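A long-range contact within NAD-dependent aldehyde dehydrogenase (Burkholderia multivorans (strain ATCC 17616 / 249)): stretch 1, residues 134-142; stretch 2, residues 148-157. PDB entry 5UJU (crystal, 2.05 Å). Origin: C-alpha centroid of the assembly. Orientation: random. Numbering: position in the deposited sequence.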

# COMPACT_ATOMS: atom_id res chain seq x y z
N SER A 134 -5.93 31.36 7.36
CA SER A 134 -5.82 30.61 8.61
C SER A 134 -6.74 31.18 9.68
O SER A 134 -7.28 30.42 10.49
CB SER A 134 -4.37 30.61 9.11
OG SER A 134 -3.58 29.71 8.35
N PHE A 135 -6.89 32.50 9.73
CA PHE A 135 -7.75 33.08 10.76
C PHE A 135 -9.22 32.74 10.50
O PHE A 135 -9.94 32.38 11.43
CB PHE A 135 -7.54 34.59 10.83
CG PHE A 135 -6.34 34.99 11.63
CD1 PHE A 135 -6.36 34.95 13.02
CD2 PHE A 135 -5.18 35.41 10.99
CE1 PHE A 135 -5.25 35.31 13.76
CE2 PHE A 135 -4.07 35.78 11.73
CZ PHE A 135 -4.10 35.72 13.11
N GLU A 136 -9.67 32.87 9.25
CA GLU A 136 -11.04 32.47 8.92
C GLU A 136 -11.28 31.00 9.25
O GLU A 136 -12.32 30.63 9.81
CB GLU A 136 -11.32 32.73 7.44
CG GLU A 136 -12.64 32.15 6.96
CD GLU A 136 -12.82 32.27 5.45
OE1 GLU A 136 -11.88 32.69 4.76
OE2 GLU A 136 -13.92 31.96 4.96
N ILE A 137 -10.33 30.14 8.89
CA ILE A 137 -10.43 28.72 9.19
C ILE A 137 -10.37 28.47 10.71
O ILE A 137 -11.10 27.63 11.24
CB ILE A 137 -9.32 27.96 8.43
CG1 ILE A 137 -9.59 28.02 6.92
CG2 ILE A 137 -9.22 26.51 8.89
CD1 ILE A 137 -8.46 27.49 6.06
N ALA A 138 -9.54 29.22 11.43
CA ALA A 138 -9.46 29.02 12.88
C ALA A 138 -10.81 29.23 13.54
O ALA A 138 -11.25 28.41 14.36
CB ALA A 138 -8.41 29.95 13.48
N TYR A 139 -11.50 30.32 13.20
CA TYR A 139 -12.81 30.58 13.78
C TYR A 139 -13.82 29.49 13.41
O TYR A 139 -14.66 29.10 14.23
CB TYR A 139 -13.32 31.96 13.38
CG TYR A 139 -12.66 33.06 14.18
CD1 TYR A 139 -12.93 33.20 15.53
CD2 TYR A 139 -11.78 33.97 13.58
CE1 TYR A 139 -12.33 34.20 16.28
CE2 TYR A 139 -11.18 34.98 14.33
CZ TYR A 139 -11.46 35.08 15.68
OH TYR A 139 -10.88 36.08 16.44
N SER A 140 -13.76 28.99 12.18
CA SER A 140 -14.70 27.94 11.79
C SER A 140 -14.45 26.65 12.56
O SER A 140 -15.39 25.91 12.84
CB SER A 140 -14.63 27.68 10.29
OG SER A 140 -13.45 26.99 9.92
N VAL A 141 -13.19 26.36 12.87
CA VAL A 141 -12.86 25.18 13.68
C VAL A 141 -13.31 25.38 15.12
O VAL A 141 -13.91 24.48 15.73
CB VAL A 141 -11.35 24.88 13.56
CG1 VAL A 141 -10.86 23.94 14.68
CG2 VAL A 141 -11.05 24.30 12.16
N MET A 142 -13.06 26.57 15.67
CA MET A 142 -13.45 26.88 17.04
C MET A 142 -14.95 26.66 17.24
O MET A 142 -15.37 26.00 18.20
CB MET A 142 -13.07 28.32 17.37
CG MET A 142 -13.51 28.81 18.75
SD MET A 142 -12.99 30.50 19.09
CE MET A 142 -13.86 30.78 20.64
N ALA A 148 -10.40 25.74 21.76
CA ALA A 148 -10.05 27.12 22.09
C ALA A 148 -9.27 27.75 20.94
O ALA A 148 -8.65 27.06 20.13
CB ALA A 148 -9.22 27.18 23.38
N PHE A 149 -9.32 29.08 20.86
CA PHE A 149 -8.90 29.74 19.63
C PHE A 149 -7.46 29.38 19.25
O PHE A 149 -7.17 29.09 18.08
CB PHE A 149 -9.04 31.26 19.73
CG PHE A 149 -8.61 31.97 18.47
CD1 PHE A 149 -7.39 32.62 18.40
CD2 PHE A 149 -9.40 31.92 17.34
CE1 PHE A 149 -6.98 33.25 17.24
CE2 PHE A 149 -8.99 32.54 16.16
CZ PHE A 149 -7.78 33.21 16.12
N MET A 150 -6.54 29.42 20.21
CA MET A 150 -5.14 29.18 19.86
C MET A 150 -4.94 27.80 19.26
O MET A 150 -4.24 27.65 18.25
CB MET A 150 -4.24 29.37 21.09
CG MET A 150 -2.75 29.25 20.79
SD MET A 150 -2.10 30.52 19.67
CE MET A 150 -2.53 32.03 20.55
N MET A 151 -5.56 26.77 19.85
CA MET A 151 -5.47 25.44 19.25
C MET A 151 -6.23 25.36 17.94
O MET A 151 -5.80 24.69 16.99
CB MET A 151 -5.99 24.38 20.22
CG MET A 151 -6.04 22.99 19.59
SD MET A 151 -6.61 21.69 20.71
CE MET A 151 -5.22 21.62 21.83
N ALA A 152 -7.39 26.01 17.86
CA ALA A 152 -8.13 26.00 16.61
C ALA A 152 -7.29 26.58 15.48
O ALA A 152 -7.25 26.03 14.38
CB ALA A 152 -9.44 26.78 16.78
N PHE A 153 -6.56 27.66 15.76
CA PHE A 153 -5.67 28.25 14.77
C PHE A 153 -4.54 27.29 14.40
O PHE A 153 -4.34 26.97 13.22
CB PHE A 153 -5.10 29.57 15.30
CG PHE A 153 -4.19 30.26 14.33
CD1 PHE A 153 -4.70 31.14 13.37
CD2 PHE A 153 -2.82 30.04 14.37
CE1 PHE A 153 -3.86 31.77 12.46
CE2 PHE A 153 -1.97 30.68 13.47
CZ PHE A 153 -2.49 31.54 12.51
N GLN A 154 -3.78 26.82 15.39
CA GLN A 154 -2.63 25.97 15.10
C GLN A 154 -3.06 24.63 14.51
O GLN A 154 -2.63 24.26 13.41
CB GLN A 154 -1.81 25.75 16.37
CG GLN A 154 -1.27 27.01 16.96
CD GLN A 154 -0.16 26.73 17.96
OE1 GLN A 154 -0.02 25.61 18.45
NE2 GLN A 154 0.65 27.75 18.24
N ALA A 155 -3.92 23.90 15.23
CA ALA A 155 -4.33 22.58 14.75
C ALA A 155 -5.20 22.67 13.50
O ALA A 155 -5.14 21.79 12.64
CB ALA A 155 -5.05 21.82 15.86
N GLY A 156 -6.02 23.72 13.38
CA GLY A 156 -6.87 23.81 12.20
C GLY A 156 -6.18 24.44 11.01
O GLY A 156 -6.52 24.13 9.87
N GLY A 157 -5.19 25.30 11.25
CA GLY A 157 -4.52 26.01 10.19
C GLY A 157 -3.11 25.48 9.94
O GLY A 157 -2.93 24.40 9.40

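No hydrogen bond joins the two stretches, yet their backbones come remarkably close: the CA atoms of A138 and F153 lie 4.3 Å apart, and the helix axes approach to 7.8 Å. The contact, which buries 593 Å² in total, is held by apolar packing and shape. Helix 134-142 and helix 149-156 run at 120° to each other, between perpendicular and antiparallel, so that the start of the first helix meets the end of the second; the CA atoms of S134 and G157 are 5.0 Å apart.

Small residues make this approach possible. A138 points toward the second helix, and its CB rests 3.5 Å from F153 CA, placing a methyl group directly against the opposing backbone. A152 returns the arrangement: its CB lies 3.4 Å from A138 O and 3.8 Å from M142 N. These two backbone atoms are already engaged within their own helix, where M142 N donates to A138 O (2.9 Å), so the methyl group covers a satisfied peptide hydrogen bond. V141 CG1 flanks the same methyl, 3.8 Å from A152 CB. One turn further along, G156 lets the backbone pass beneath V141, with V141 CG2 4.2 Å from G156 CA. A CB on G156 would point toward the first helix and fall 3.0 Å from V141 CG2, a clash. I137 CG2 packs nearby, 3.7 Å from G156 O.

Beside this close-packed seam, aromatic rings fill the space between the helices. F149 buries the most surface of any residue here, its side chain set as a knob among F135, A138, Y139 and M142. Its CE2 atom lies 3.8 Å from A138 CB and 3.6 Å from Y139 CZ, over one face of the tyrosine ring. The F149 and Y139 rings are inclined at 37° with centroids 4.8 Å apart, an oblique pairing. Although the CA-to-CB bond of Y139 points away from the second helix, the end of its side chain comes nearer and reaches F149, while its hydroxyl is hydrogen-bonded elsewhere in the structure. M142 SD closes the pocket 4.1 Å from F149 CB.

F135 links the two phenylalanines of the second helix. F149 CZ meets the edge of its ring, 3.8 Å from F135 CD1, whereas F153 CE1 lies over one face, 4.0 Å from F135 CZ. The F135 and F153 rings are again oblique, with planes at 45°. S134 completes this end through its CB, 3.6 Å from F153 CE1.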